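PDB 1VGM: 378aa long hypothetical citrate synthase from Sulfolobus tokodaii, which is a hypothetical protein of the citrate synthase family, a mainly helical protein found here as an assembly of two identical subunits. Local coordinates for residues Gly95-Glu98 against Thr99-Ile103; Leu344-Ile347 against Ile348-Val351; Glu46-Ile49 against His50-Tyr54; Ala173-Ala176 against Ser177-Tyr181; Leu337-Val340 against Leu341-Ala345. All blocks are in the same frame, centred on the assembly; numbering follows the deposited sequence.

Overall arrangement
All five contacts are local, each made within one helix of a mainly helical fold of the citrate synthase family. Along the chain they run interaction 3 (helix 45-54), interaction 1 (helix 93-108), interaction 4 (helix 168-180), then interactions 5 and 2. The last two follow each other on helix 331-353, share Leu344 and Ala345, and have centres about 10 Å apart. Interaction 3 packs on this helix through Leu341 and Ile348. Interaction 4 is tied to it by Ser338 and Arg339, and also touches interaction 3. Interaction 1 stands apart, its centre about 16 Å from that of interaction 5. It faces the second subunit. Helix 331-353 thus joins the other contacts inside the subunit.

Interaction 1. Residues Gly95-Glu98 against Thr99-Ile103; sequences GMME and TAFGI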
loop_
_atom_site.group_PDB
_atom_site.type_symbol
_atom_site.label_atom_id
_atom_site.label_comp_id
_atom_site.label_asym_id
_atom_site.label_seq_id
_atom_site.Cartn_x
_atom_site.Cartn_y
_atom_site.Cartn_z
ATOM N N GLY A 95 4.144 11.351 0.295
ATOM C CA GLY A 95 3.224 11.407 1.422
ATOM C C GLY A 95 1.910 12.088 1.076
ATOM O O GLY A 95 0.819 11.576 1.351
ATOM N N MET A 96 2.005 13.259 0.463
ATOM C CA MET A 96 0.805 13.998 0.125
ATOM C C MET A 96 -0.002 13.273 -0.951
ATOM O O MET A 96 -1.234 13.251 -0.916
ATOM C CB MET A 96 1.187 15.413 -0.313
ATOM C CG MET A 96 1.711 16.271 0.850
ATOM S SD MET A 96 2.458 17.822 0.345
ATOM C CE MET A 96 1.020 18.697 -0.278
ATOM N N MET A 97 0.695 12.653 -1.891
ATOM C CA MET A 97 0.023 11.961 -2.977
ATOM C C MET A 97 -0.698 10.712 -2.486
ATOM O O MET A 97 -1.837 10.457 -2.881
ATOM C CB MET A 97 1.024 11.588 -4.072
ATOM C CG MET A 97 0.363 11.182 -5.378
ATOM S SD MET A 97 1.545 10.912 -6.709
ATOM C CE MET A 97 2.458 12.426 -6.666
ATOM N N GLU A 98 -0.045 9.930 -1.630
ATOM C CA GLU A 98 -0.668 8.710 -1.122
ATOM C C GLU A 98 -1.901 9.051 -0.301
ATOM O O GLU A 98 -2.897 8.324 -0.330
ATOM C CB GLU A 98 0.329 7.885 -0.290
ATOM C CG GLU A 98 0.635 8.407 1.102
ATOM C CD GLU A 98 1.617 7.511 1.854
ATOM O OE1 GLU A 98 2.208 7.980 2.845
ATOM O OE2 GLU A 98 1.801 6.340 1.461
ATOM N N THR A 99 -1.845 10.178 0.402
ATOM C CA THR A 99 -3.000 10.676 1.143
ATOM C C THR A 99 -4.139 11.063 0.207
ATOM O O THR A 99 -5.279 10.674 0.430
ATOM C CB THR A 99 -2.646 11.915 1.994
ATOM O OG1 THR A 99 -1.570 11.598 2.886
ATOM C CG2 THR A 99 -3.861 12.351 2.808
ATOM N N ALA A 100 -3.825 11.835 -0.830
ATOM C CA ALA A 100 -4.830 12.239 -1.810
ATOM C C ALA A 100 -5.529 11.027 -2.412
ATOM O O ALA A 100 -6.751 11.020 -2.560
ATOM C CB ALA A 100 -4.188 13.081 -2.918
ATOM N N PHE A 101 -4.761 9.998 -2.758
ATOM C CA PHE A 101 -5.349 8.819 -3.388
ATOM C C PHE A 101 -6.194 8.001 -2.418
ATOM O O PHE A 101 -7.066 7.249 -2.844
ATOM C CB PHE A 101 -4.256 7.938 -4.002
ATOM C CG PHE A 101 -3.950 8.281 -5.434
ATOM C CD1 PHE A 101 -4.515 7.548 -6.474
ATOM C CD2 PHE A 101 -3.135 9.368 -5.740
ATOM C CE1 PHE A 101 -4.284 7.897 -7.800
ATOM C CE2 PHE A 101 -2.894 9.733 -7.072
ATOM C CZ PHE A 101 -3.469 8.997 -8.102
ATOM N N GLY A 102 -5.925 8.158 -1.120
ATOM C CA GLY A 102 -6.755 7.551 -0.097
ATOM C C GLY A 102 -8.112 8.213 -0.052
ATOM O O GLY A 102 -9.143 7.540 0.067
ATOM N N ILE A 103 -8.120 9.536 -0.181
ATOM C CA ILE A 103 -9.372 10.275 -0.282
ATOM C C ILE A 103 -10.184 9.936 -1.538
ATOM O O ILE A 103 -11.406 9.794 -1.461
ATOM C CB ILE A 103 -9.111 11.796 -0.222
ATOM C CG1 ILE A 103 -8.629 12.167 1.184
ATOM C CG2 ILE A 103 -10.379 12.568 -0.578
ATOM C CD1 ILE A 103 -8.082 13.569 1.306
#
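Residues 95-98 and 99-103 form one unbroken run of helix 93-108, and the amide N of Thr99, Ala100, Phe101 and Gly102 each bonds the carbonyl O four residues back. The Phe101 N to Met97 O bond is 3.0 Å long. Gly95 O takes a second donor. Thr99 OG1 gives its proton to Gly95 O at 2.8 Å, beside the longer bond from Thr99 N to Gly95 O at 3.2 Å. The two donors reach this oxygen from opposite faces of its carbonyl plane. Thr99 OG1 lies beside its own backbone N (chi1 -57°), which turns the hydroxyl back along the helix. Met97 and Phe101 lie side by side and point the same way. Met97 CG meets the ring at Phe101 CE2, 3.9 Å away. The edge of that ring also faces Met97 O, which lies in the ring plane 3.3 Å from Phe101 CD2. Glu98 sends its extended chain to another partner: OE1 is hydrogen-bonded to Ser205 of the second subunit. Thr99 packs on Gly102 of the second subunit, and Ile103 packs on Thr99 of that subunit, so this helix lies at the dimer interface. Within the subunit, Met97 and Phe101 pack between helices 117-139 and 203-214, while Met96 and Ile103 rest on helix 78-84.

Interaction 2. Residues Leu344-Ile347 against Ile348-Val351; sequences LAHI and IEYV
Glu349 OE2 is gripped by two groups, a salt bridge from Lys15 and a hydrogen bond with Thr17 OG1, and it lies 4.2 Å from His346 ND1. This is an i to i+3 pair on helix 331-353, a buried helix of the citrate synthase fold. The two side chains run side by side and point the same way, with ring and carboxylate planes 81° apart. They do not bond each other. Lys15 links them instead, since its NZ also bonds His346 ND1. The other ring nitrogen, His346 NE2, bonds Asp183, so both nitrogens hold the ring's rotation. Glu349 OE1 takes the amide of Gly18. The lysine probably stabilises the carboxylate as an anion.

The apolar side of the helix meets helices 117-139 and 203-214 through Leu344 and Ile348. Ile348 CG1 stands beside its own backbone N (chi1 -69°) and turns back over the preceding turn, 3.2 Å from Leu344 O. That oxygen also accepts Ile348 N at 3.1 Å. Tyr350 swings away toward helix 188-197, and its OH bonds the carbonyl O of Arg356. At the next residue, Val351 N bonds Ile347 O at 2.8 Å, and Val351 CG2 sits 3.1 Å from the same Ile347 O.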
loop_
_atom_site.group_PDB
_atom_site.type_symbol
_atom_site.label_atom_id
_atom_site.label_comp_id
_atom_site.label_asym_id
_atom_site.label_seq_id
_atom_site.Cartn_x
_atom_site.Cartn_y
_atom_site.Cartn_z
ATOM N N LEU A 344 -1.452 0.900 -13.351
ATOM C CA LEU A 344 -2.834 0.602 -13.711
ATOM C C LEU A 344 -2.901 -0.533 -14.739
ATOM O O LEU A 344 -3.722 -1.439 -14.622
ATOM C CB LEU A 344 -3.519 1.848 -14.276
ATOM C CG LEU A 344 -3.803 3.002 -13.307
ATOM C CD1 LEU A 344 -4.225 4.223 -14.112
ATOM C CD2 LEU A 344 -4.889 2.611 -12.298
ATOM N N ALA A 345 -2.033 -0.486 -15.746
ATOM C CA ALA A 345 -2.012 -1.537 -16.761
ATOM C C ALA A 345 -1.745 -2.902 -16.125
ATOM O O ALA A 345 -2.344 -3.901 -16.506
ATOM C CB ALA A 345 -0.956 -1.227 -17.822
ATOM N N HIS A 346 -0.848 -2.936 -15.147
ATOM C CA HIS A 346 -0.465 -4.193 -14.511
ATOM C C HIS A 346 -1.557 -4.790 -13.625
ATOM O O HIS A 346 -1.745 -6.006 -13.613
ATOM C CB HIS A 346 0.809 -4.010 -13.672
ATOM C CG HIS A 346 2.075 -4.144 -14.457
ATOM N ND1 HIS A 346 2.581 -5.363 -14.857
ATOM C CD2 HIS A 346 2.928 -3.208 -14.939
ATOM C CE1 HIS A 346 3.686 -5.171 -15.553
ATOM N NE2 HIS A 346 3.919 -3.871 -15.618
ATOM N N ILE A 347 -2.263 -3.958 -12.866
ATOM C CA ILE A 347 -3.282 -4.497 -11.975
ATOM C C ILE A 347 -4.541 -4.904 -12.742
ATOM O O ILE A 347 -5.266 -5.806 -12.319
ATOM C CB ILE A 347 -3.669 -3.495 -10.836
ATOM C CG1 ILE A 347 -4.115 -2.154 -11.422
ATOM C CG2 ILE A 347 -2.485 -3.298 -9.894
ATOM C CD1 ILE A 347 -4.543 -1.133 -10.372
ATOM N N ILE A 348 -4.795 -4.251 -13.873
ATOM C CA ILE A 348 -5.910 -4.638 -14.728
ATOM C C ILE A 348 -5.617 -5.989 -15.375
ATOM O O ILE A 348 -6.485 -6.863 -15.420
ATOM C CB ILE A 348 -6.171 -3.576 -15.836
ATOM C CG1 ILE A 348 -6.726 -2.300 -15.206
ATOM C CG2 ILE A 348 -7.180 -4.100 -16.849
ATOM C CD1 ILE A 348 -6.984 -1.188 -16.197
ATOM N N GLU A 349 -4.394 -6.165 -15.869
ATOM C CA GLU A 349 -3.954 -7.475 -16.350
ATOM C C GLU A 349 -4.151 -8.517 -15.266
ATOM O O GLU A 349 -4.739 -9.573 -15.506
ATOM C CB GLU A 349 -2.475 -7.439 -16.743
ATOM C CG GLU A 349 -2.223 -7.160 -18.209
ATOM C CD GLU A 349 -0.758 -7.276 -18.585
ATOM O OE1 GLU A 349 -0.477 -7.462 -19.788
ATOM O OE2 GLU A 349 0.110 -7.178 -17.688
ATOM N N TYR A 350 -3.649 -8.220 -14.072
ATOM C CA TYR A 350 -3.719 -9.170 -12.969
ATOM C C TYR A 350 -5.163 -9.535 -12.643
ATOM O O TYR A 350 -5.510 -10.715 -12.571
ATOM C CB TYR A 350 -3.054 -8.608 -11.712
ATOM C CG TYR A 350 -2.799 -9.676 -10.668
ATOM C CD1 TYR A 350 -1.752 -10.584 -10.820
ATOM C CD2 TYR A 350 -3.610 -9.792 -9.539
ATOM C CE1 TYR A 350 -1.511 -11.584 -9.873
ATOM C CE2 TYR A 350 -3.379 -10.793 -8.582
ATOM C CZ TYR A 350 -2.325 -11.684 -8.760
ATOM O OH TYR A 350 -2.086 -12.685 -7.844
ATOM N N VAL A 351 -6.000 -8.522 -12.437
ATOM C CA VAL A 351 -7.359 -8.775 -11.983
ATOM C C VAL A 351 -8.171 -9.446 -13.087
ATOM O O VAL A 351 -8.869 -10.424 -12.835
ATOM C CB VAL A 351 -8.070 -7.473 -11.535
ATOM C CG1 VAL A 351 -9.531 -7.758 -11.218
ATOM C CG2 VAL A 351 -7.386 -6.912 -10.316
#

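Interaction 3. Residues Glu46-Ile49 against His50-Tyr54; sequences EELI and HLMLY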
loop_
_atom_site.group_PDB
_atom_site.type_symbol
_atom_site.label_atom_id
_atom_site.label_comp_id
_atom_site.label_asym_id
_atom_site.label_seq_id
_atom_site.Cartn_x
_atom_site.Cartn_y
_atom_site.Cartn_z
ATOM N N GLU A 46 -0.976 10.115 -24.642
ATOM C CA GLU A 46 -2.343 9.660 -24.903
ATOM C C GLU A 46 -2.384 8.415 -25.796
ATOM O O GLU A 46 -3.206 7.518 -25.591
ATOM C CB GLU A 46 -3.172 10.778 -25.552
ATOM C CG GLU A 46 -3.526 11.920 -24.609
ATOM C CD GLU A 46 -2.600 13.112 -24.751
ATOM O OE1 GLU A 46 -1.378 12.907 -24.965
ATOM O OE2 GLU A 46 -3.096 14.254 -24.640
ATOM N N GLU A 47 -1.507 8.353 -26.791
ATOM C CA GLU A 47 -1.443 7.167 -27.630
ATOM C C GLU A 47 -0.887 5.968 -26.869
ATOM O O GLU A 47 -1.352 4.840 -27.049
ATOM C CB GLU A 47 -0.609 7.452 -28.875
ATOM C CG GLU A 47 -1.322 8.384 -29.851
ATOM C CD GLU A 47 -0.412 8.892 -30.954
ATOM O OE1 GLU A 47 -0.533 8.424 -32.105
ATOM O OE2 GLU A 47 0.424 9.765 -30.661
ATOM N N LEU A 48 0.092 6.214 -26.002
ATOM C CA LEU A 48 0.623 5.168 -25.131
ATOM C C LEU A 48 -0.376 4.676 -24.086
ATOM O O LEU A 48 -0.451 3.480 -23.804
ATOM C CB LEU A 48 1.893 5.652 -24.418
ATOM C CG LEU A 48 2.514 4.627 -23.452
ATOM C CD1 LEU A 48 2.761 3.292 -24.173
ATOM C CD2 LEU A 48 3.828 5.174 -22.897
ATOM N N ILE A 49 -1.148 5.592 -23.516
ATOM C CA ILE A 49 -2.265 5.200 -22.666
ATOM C C ILE A 49 -3.119 4.154 -23.370
ATOM O O ILE A 49 -3.412 3.103 -22.794
ATOM C CB ILE A 49 -3.167 6.404 -22.300
ATOM C CG1 ILE A 49 -2.416 7.369 -21.389
ATOM C CG2 ILE A 49 -4.428 5.920 -21.599
ATOM C CD1 ILE A 49 -3.166 8.681 -21.155
ATOM N N HIS A 50 -3.520 4.435 -24.608
ATOM C CA HIS A 50 -4.409 3.526 -25.334
ATOM C C HIS A 50 -3.680 2.225 -25.669
ATOM O O HIS A 50 -4.264 1.140 -25.627
ATOM C CB HIS A 50 -4.913 4.185 -26.627
ATOM C CG HIS A 50 -5.929 3.370 -27.365
ATOM N ND1 HIS A 50 -5.588 2.314 -28.186
ATOM C CD2 HIS A 50 -7.281 3.450 -27.402
ATOM C CE1 HIS A 50 -6.685 1.783 -28.696
ATOM N NE2 HIS A 50 -7.726 2.453 -28.235
ATOM N N LEU A 51 -2.401 2.337 -26.007
ATOM C CA LEU A 51 -1.596 1.159 -26.310
ATOM C C LEU A 51 -1.527 0.239 -25.088
ATOM O O LEU A 51 -1.836 -0.958 -25.180
ATOM C CB LEU A 51 -0.188 1.588 -26.736
ATOM C CG LEU A 51 0.864 0.527 -27.068
ATOM C CD1 LEU A 51 0.391 -0.349 -28.224
ATOM C CD2 LEU A 51 2.184 1.224 -27.415
ATOM N N MET A 52 -1.130 0.795 -23.944
ATOM C CA MET A 52 -0.936 -0.017 -22.746
ATOM C C MET A 52 -2.241 -0.627 -22.235
ATOM O O MET A 52 -2.250 -1.763 -21.764
ATOM C CB MET A 52 -0.284 0.802 -21.622
ATOM C CG MET A 52 1.191 1.169 -21.851
ATOM S SD MET A 52 2.268 -0.206 -22.353
ATOM C CE MET A 52 3.397 -0.272 -21.004
ATOM N N LEU A 53 -3.340 0.118 -22.315
ATOM C CA LEU A 53 -4.580 -0.333 -21.687
ATOM C C LEU A 53 -5.398 -1.194 -22.641
ATOM O O LEU A 53 -5.938 -2.231 -22.249
ATOM C CB LEU A 53 -5.412 0.864 -21.219
ATOM C CG LEU A 53 -4.805 1.689 -20.076
ATOM C CD1 LEU A 53 -5.681 2.915 -19.800
ATOM C CD2 LEU A 53 -4.686 0.833 -18.823
ATOM N N TYR A 54 -5.478 -0.765 -23.898
ATOM C CA TYR A 54 -6.320 -1.437 -24.881
ATOM C C TYR A 54 -5.525 -2.384 -25.781
ATOM O O TYR A 54 -6.091 -3.296 -26.379
ATOM C CB TYR A 54 -7.063 -0.396 -25.735
ATOM C CG TYR A 54 -8.066 0.434 -24.958
ATOM C CD1 TYR A 54 -7.648 1.501 -24.168
ATOM C CD2 TYR A 54 -9.434 0.140 -24.994
ATOM C CE1 TYR A 54 -8.557 2.258 -23.430
ATOM C CE2 TYR A 54 -10.360 0.898 -24.255
ATOM C CZ TYR A 54 -9.909 1.953 -23.478
ATOM O OH TYR A 54 -10.809 2.710 -22.752
#
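Leu48 reaches along its helix to Met52 and Leu51. Its CB carries CG anti to the backbone N (chi1 179°), and this leads the branch toward the next turn. Leu48 CG lies 4.0 Å from Met52 CG. Beyond it, Leu48 CD1 comes closer, 3.5 Å from Met52 CG, and also meets Leu51 CD2 at 3.9 Å. The pairs are i to i+3 and i to i+4 neighbours on helix 45-54, one of the shorter helices of this citrate synthase fold. Leu48 and Met52 run side by side, whereas Leu48 and Leu51 cross at a slant.

Leu48, Ile49 and Met52 all rest on Leu341 of helix 331-353, and Leu53 packs on Ile348 of the same helix. The two glutamates near the helix start have outside partners. Glu46 OE2 bonds the amide of Tyr153, and Glu47 OE1 makes a salt bridge to Arg378 of the second subunit. His50 ND1 bonds the carbonyl O of Glu56, just past the helix, and this should fix the ring's rotation. Tyr54 CB stands 3.7 Å above one face of the His50 ring, toward its rim. On the apolar side Ile49 and Leu53 point the same way, and Ile49 CG2 touches Leu53 CD1 at 3.7 Å.

Interaction 4. Residues Ala173-Ala176 against Ser177-Tyr181; sequences AMDA and SLILY
Ser177 turns its hydroxyl back on Ala173, and OG gives its proton to Ala173 O at 2.8 Å. Ser177 N bonds the same Ala173 O at 3.0 Å. The two donors come from opposite faces of that carbonyl plane. The hydroxyl gets there because OG sits beside the backbone N (chi1 -63°). Next to it, Met174 bends at chi2 and chi3 and brings its methyl group across Leu178, with Met174 CE 3.9 Å from Leu178 CG. Asp175 OD1 lies 3.9 Å from Ile179 CD1, a van der Waals approach. The polar partner of this carboxylate is the amide of Tyr45, bonded to OD2.

These are i to i+4 contacts on helix 168-180 of the citrate synthase fold, near the helix end. The helical backbone angles stop at Tyr181, though its N still bonds Ser177 O at 3.2 Å. Around this helix, Met174 packs on helix 153-162, Ala176 and Ile179 on helix 36-42, and Ala173 and Ser177 on helix 267-280. Tyr181 OH bonds Asp314 and Ser317, and its ring meets that of Phe335 edge to face. Leu178 O accepts the hydroxyls of Thr182 and of Ser338 on helix 331-353.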
loop_
_atom_site.group_PDB
_atom_site.type_symbol
_atom_site.label_atom_id
_atom_site.label_comp_id
_atom_site.label_asym_id
_atom_site.label_seq_id
_atom_site.Cartn_x
_atom_site.Cartn_y
_atom_site.Cartn_z
ATOM N N ALA A 173 8.796 17.861 -24.034
ATOM C CA ALA A 173 9.681 17.247 -23.040
ATOM C C ALA A 173 8.896 16.541 -21.936
ATOM O O ALA A 173 9.320 15.504 -21.430
ATOM C CB ALA A 173 10.608 18.309 -22.428
ATOM N N MET A 174 7.758 17.112 -21.559
ATOM C CA MET A 174 6.914 16.532 -20.521
ATOM C C MET A 174 6.221 15.272 -21.047
ATOM O O MET A 174 6.142 14.253 -20.353
ATOM C CB MET A 174 5.867 17.555 -20.071
ATOM C CG MET A 174 5.030 17.116 -18.869
ATOM S SD MET A 174 5.970 17.016 -17.324
ATOM C CE MET A 174 5.653 15.301 -16.821
ATOM N N ASP A 175 5.723 15.352 -22.276
ATOM C CA ASP A 175 5.099 14.210 -22.942
ATOM C C ASP A 175 6.086 13.052 -23.085
ATOM O O ASP A 175 5.764 11.899 -22.782
ATOM C CB ASP A 175 4.589 14.634 -24.324
ATOM C CG ASP A 175 3.886 13.517 -25.051
ATOM O OD1 ASP A 175 4.501 12.927 -25.963
ATOM O OD2 ASP A 175 2.717 13.230 -24.715
ATOM N N ALA A 176 7.294 13.360 -23.542
ATOM C CA ALA A 176 8.363 12.366 -23.569
ATOM C C ALA A 176 8.614 11.727 -22.192
ATOM O O ALA A 176 8.696 10.503 -22.067
ATOM C CB ALA A 176 9.643 13.008 -24.104
ATOM N N SER A 177 8.729 12.557 -21.158
ATOM C CA SER A 177 8.942 12.058 -19.804
ATOM C C SER A 177 7.866 11.076 -19.346
ATOM O O SER A 177 8.178 10.054 -18.735
ATOM C CB SER A 177 9.015 13.224 -18.824
ATOM O OG SER A 177 10.129 14.050 -19.117
ATOM N N LEU A 178 6.605 11.386 -19.637
ATOM C CA LEU A 178 5.497 10.527 -19.247
ATOM C C LEU A 178 5.612 9.174 -19.947
ATOM O O LEU A 178 5.346 8.131 -19.349
ATOM C CB LEU A 178 4.160 11.192 -19.604
ATOM C CG LEU A 178 3.830 12.411 -18.741
ATOM C CD1 LEU A 178 2.680 13.191 -19.354
ATOM C CD2 LEU A 178 3.485 11.950 -17.333
ATOM N N ILE A 179 6.022 9.194 -21.212
ATOM C CA ILE A 179 6.249 7.954 -21.953
ATOM C C ILE A 179 7.424 7.177 -21.362
ATOM O O ILE A 179 7.357 5.957 -21.191
ATOM C CB ILE A 179 6.521 8.245 -23.461
ATOM C CG1 ILE A 179 5.254 8.808 -24.114
ATOM C CG2 ILE A 179 6.935 6.969 -24.188
ATOM C CD1 ILE A 179 5.426 9.189 -25.572
ATOM N N LEU A 180 8.503 7.890 -21.056
ATOM C CA LEU A 180 9.775 7.254 -20.712
ATOM C C LEU A 180 9.710 6.437 -19.415
ATOM O O LEU A 180 10.356 5.401 -19.298
ATOM C CB LEU A 180 10.878 8.317 -20.588
ATOM C CG LEU A 180 11.479 8.828 -21.902
ATOM C CD1 LEU A 180 12.238 10.143 -21.665
ATOM C CD2 LEU A 180 12.415 7.767 -22.474
ATOM N N TYR A 181 8.934 6.913 -18.446
ATOM C CA TYR A 181 8.865 6.299 -17.125
ATOM C C TYR A 181 7.600 5.436 -16.941
ATOM O O TYR A 181 7.305 4.982 -15.834
ATOM C CB TYR A 181 8.890 7.393 -16.055
ATOM C CG TYR A 181 10.265 7.792 -15.540
ATOM C CD1 TYR A 181 10.542 9.118 -15.216
ATOM C CD2 TYR A 181 11.242 6.834 -15.263
ATOM C CE1 TYR A 181 11.748 9.484 -14.610
ATOM C CE2 TYR A 181 12.456 7.189 -14.659
ATOM C CZ TYR A 181 12.698 8.518 -14.330
ATOM O OH TYR A 181 13.865 8.883 -13.694
#

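Interaction 5. Residues Leu337-Val340 against Leu341-Ala345; sequences LSRV and LGWLA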
loop_
_atom_site.group_PDB
_atom_site.type_symbol
_atom_site.label_atom_id
_atom_site.label_comp_id
_atom_site.label_asym_id
_atom_site.label_seq_id
_atom_site.Cartn_x
_atom_site.Cartn_y
_atom_site.Cartn_z
ATOM N N LEU A 337 3.753 10.181 -11.567
ATOM C CA LEU A 337 2.793 10.684 -12.536
ATOM C C LEU A 337 2.845 9.888 -13.831
ATOM O O LEU A 337 1.817 9.659 -14.473
ATOM C CB LEU A 337 3.074 12.156 -12.838
ATOM C CG LEU A 337 2.137 12.778 -13.875
ATOM C CD1 LEU A 337 0.722 12.870 -13.315
ATOM C CD2 LEU A 337 2.656 14.150 -14.269
ATOM N N SER A 338 4.047 9.475 -14.217
ATOM C CA SER A 338 4.226 8.650 -15.404
ATOM C C SER A 338 3.940 7.164 -15.130
ATOM O O SER A 338 3.215 6.506 -15.897
ATOM C CB SER A 338 5.649 8.818 -15.933
ATOM O OG SER A 338 5.984 7.778 -16.835
ATOM N N ARG A 339 4.506 6.641 -14.039
ATOM C CA ARG A 339 4.501 5.197 -13.786
ATOM C C ARG A 339 3.093 4.694 -13.438
ATOM O O ARG A 339 2.820 3.493 -13.498
ATOM C CB ARG A 339 5.489 4.857 -12.657
ATOM C CG ARG A 339 5.523 3.374 -12.208
ATOM C CD ARG A 339 5.822 2.401 -13.346
ATOM N NE ARG A 339 7.025 2.783 -14.078
ATOM C CZ ARG A 339 8.243 2.300 -13.836
ATOM N NH1 ARG A 339 8.429 1.390 -12.883
ATOM N NH2 ARG A 339 9.278 2.728 -14.554
ATOM N N VAL A 340 2.190 5.616 -13.104
ATOM C CA VAL A 340 0.830 5.229 -12.758
ATOM C C VAL A 340 0.150 4.495 -13.917
ATOM O O VAL A 340 -0.667 3.597 -13.693
ATOM C CB VAL A 340 -0.024 6.460 -12.345
ATOM C CG1 VAL A 340 -0.309 7.348 -13.557
ATOM C CG2 VAL A 340 -1.316 5.993 -11.695
ATOM N N LEU A 341 0.491 4.859 -15.151
ATOM C CA LEU A 341 -0.031 4.135 -16.307
ATOM C C LEU A 341 0.378 2.666 -16.249
ATOM O O LEU A 341 -0.442 1.765 -16.448
ATOM C CB LEU A 341 0.475 4.751 -17.618
ATOM C CG LEU A 341 0.066 4.017 -18.905
ATOM C CD1 LEU A 341 -1.458 3.812 -18.944
ATOM C CD2 LEU A 341 0.514 4.831 -20.116
ATOM N N GLY A 342 1.655 2.437 -15.977
ATOM C CA GLY A 342 2.133 1.082 -15.784
ATOM C C GLY A 342 1.504 0.385 -14.590
ATOM O O GLY A 342 1.099 -0.773 -14.705
ATOM N N TRP A 343 1.409 1.060 -13.445
ATOM C CA TRP A 343 0.710 0.460 -12.310
ATOM C C TRP A 343 -0.703 0.015 -12.701
ATOM O O TRP A 343 -1.106 -1.115 -12.414
ATOM C CB TRP A 343 0.629 1.430 -11.124
ATOM C CG TRP A 343 1.960 1.726 -10.464
ATOM C CD1 TRP A 343 3.068 0.913 -10.425
ATOM C CD2 TRP A 343 2.319 2.924 -9.758
ATOM N NE1 TRP A 343 4.090 1.535 -9.741
ATOM C CE2 TRP A 343 3.658 2.770 -9.321
ATOM C CE3 TRP A 343 1.649 4.120 -9.474
ATOM C CZ2 TRP A 343 4.339 3.776 -8.615
ATOM C CZ3 TRP A 343 2.324 5.119 -8.772
ATOM C CH2 TRP A 343 3.656 4.940 -8.351
ATOM N N LEU A 344 -1.452 0.900 -13.351
ATOM C CA LEU A 344 -2.834 0.602 -13.711
ATOM C C LEU A 344 -2.901 -0.533 -14.739
ATOM O O LEU A 344 -3.722 -1.439 -14.622
ATOM C CB LEU A 344 -3.519 1.848 -14.276
ATOM C CG LEU A 344 -3.803 3.002 -13.307
ATOM C CD1 LEU A 344 -4.225 4.223 -14.112
ATOM C CD2 LEU A 344 -4.889 2.611 -12.298
ATOM N N ALA A 345 -2.033 -0.486 -15.746
ATOM C CA ALA A 345 -2.012 -1.537 -16.761
ATOM C C ALA A 345 -1.745 -2.902 -16.125
ATOM O O ALA A 345 -2.344 -3.901 -16.506
ATOM C CB ALA A 345 -0.956 -1.227 -17.822
#
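Trp343 N bonds Arg339 O at 2.8 Å with an N-H...O angle of 167°, and Leu344 N bonds Val340 O, also at 2.8 Å. Earlier in the run, Leu341 N reaches Ser338 O at 3.3 Å, three residues back. It approaches from above the carbonyl plane. Side chains extend this polar framework outward. Arg339 NE bonds the carbonyl O of Tyr181, and Ser338 OG bonds Leu178 O, so they tie this run to the last turn of helix 168-180 and to the residue just after it. A bound sulfate ion, probably from the crystallisation liquor, lies about 5 Å from the Arg339 side chain.

All of this belongs to the middle of helix 331-353, a long buried helix of the citrate synthase fold. Arg339 CG forms a CH-pi contact over one face of Trp343, 3.7 Å from the centroid of the five-membered ring. Its chain leaves with CG anti to the backbone N (chi1 176°), then bends at chi2 and chi3. The guanidinium plane ends 77° from the indole plane and does not stack on it. Val340 CB also meets the indole, 4.1 Å from Trp343 CE3. Trp343 NE1 has a weak hydrogen bond to Ser189 OG, and the ring packs on Ile207, Ala210 and Leu214 of helix 203-214. Leu341 turns away from this side, toward Tyr45, Leu48, Ile49 and Met52 of helix 45-54.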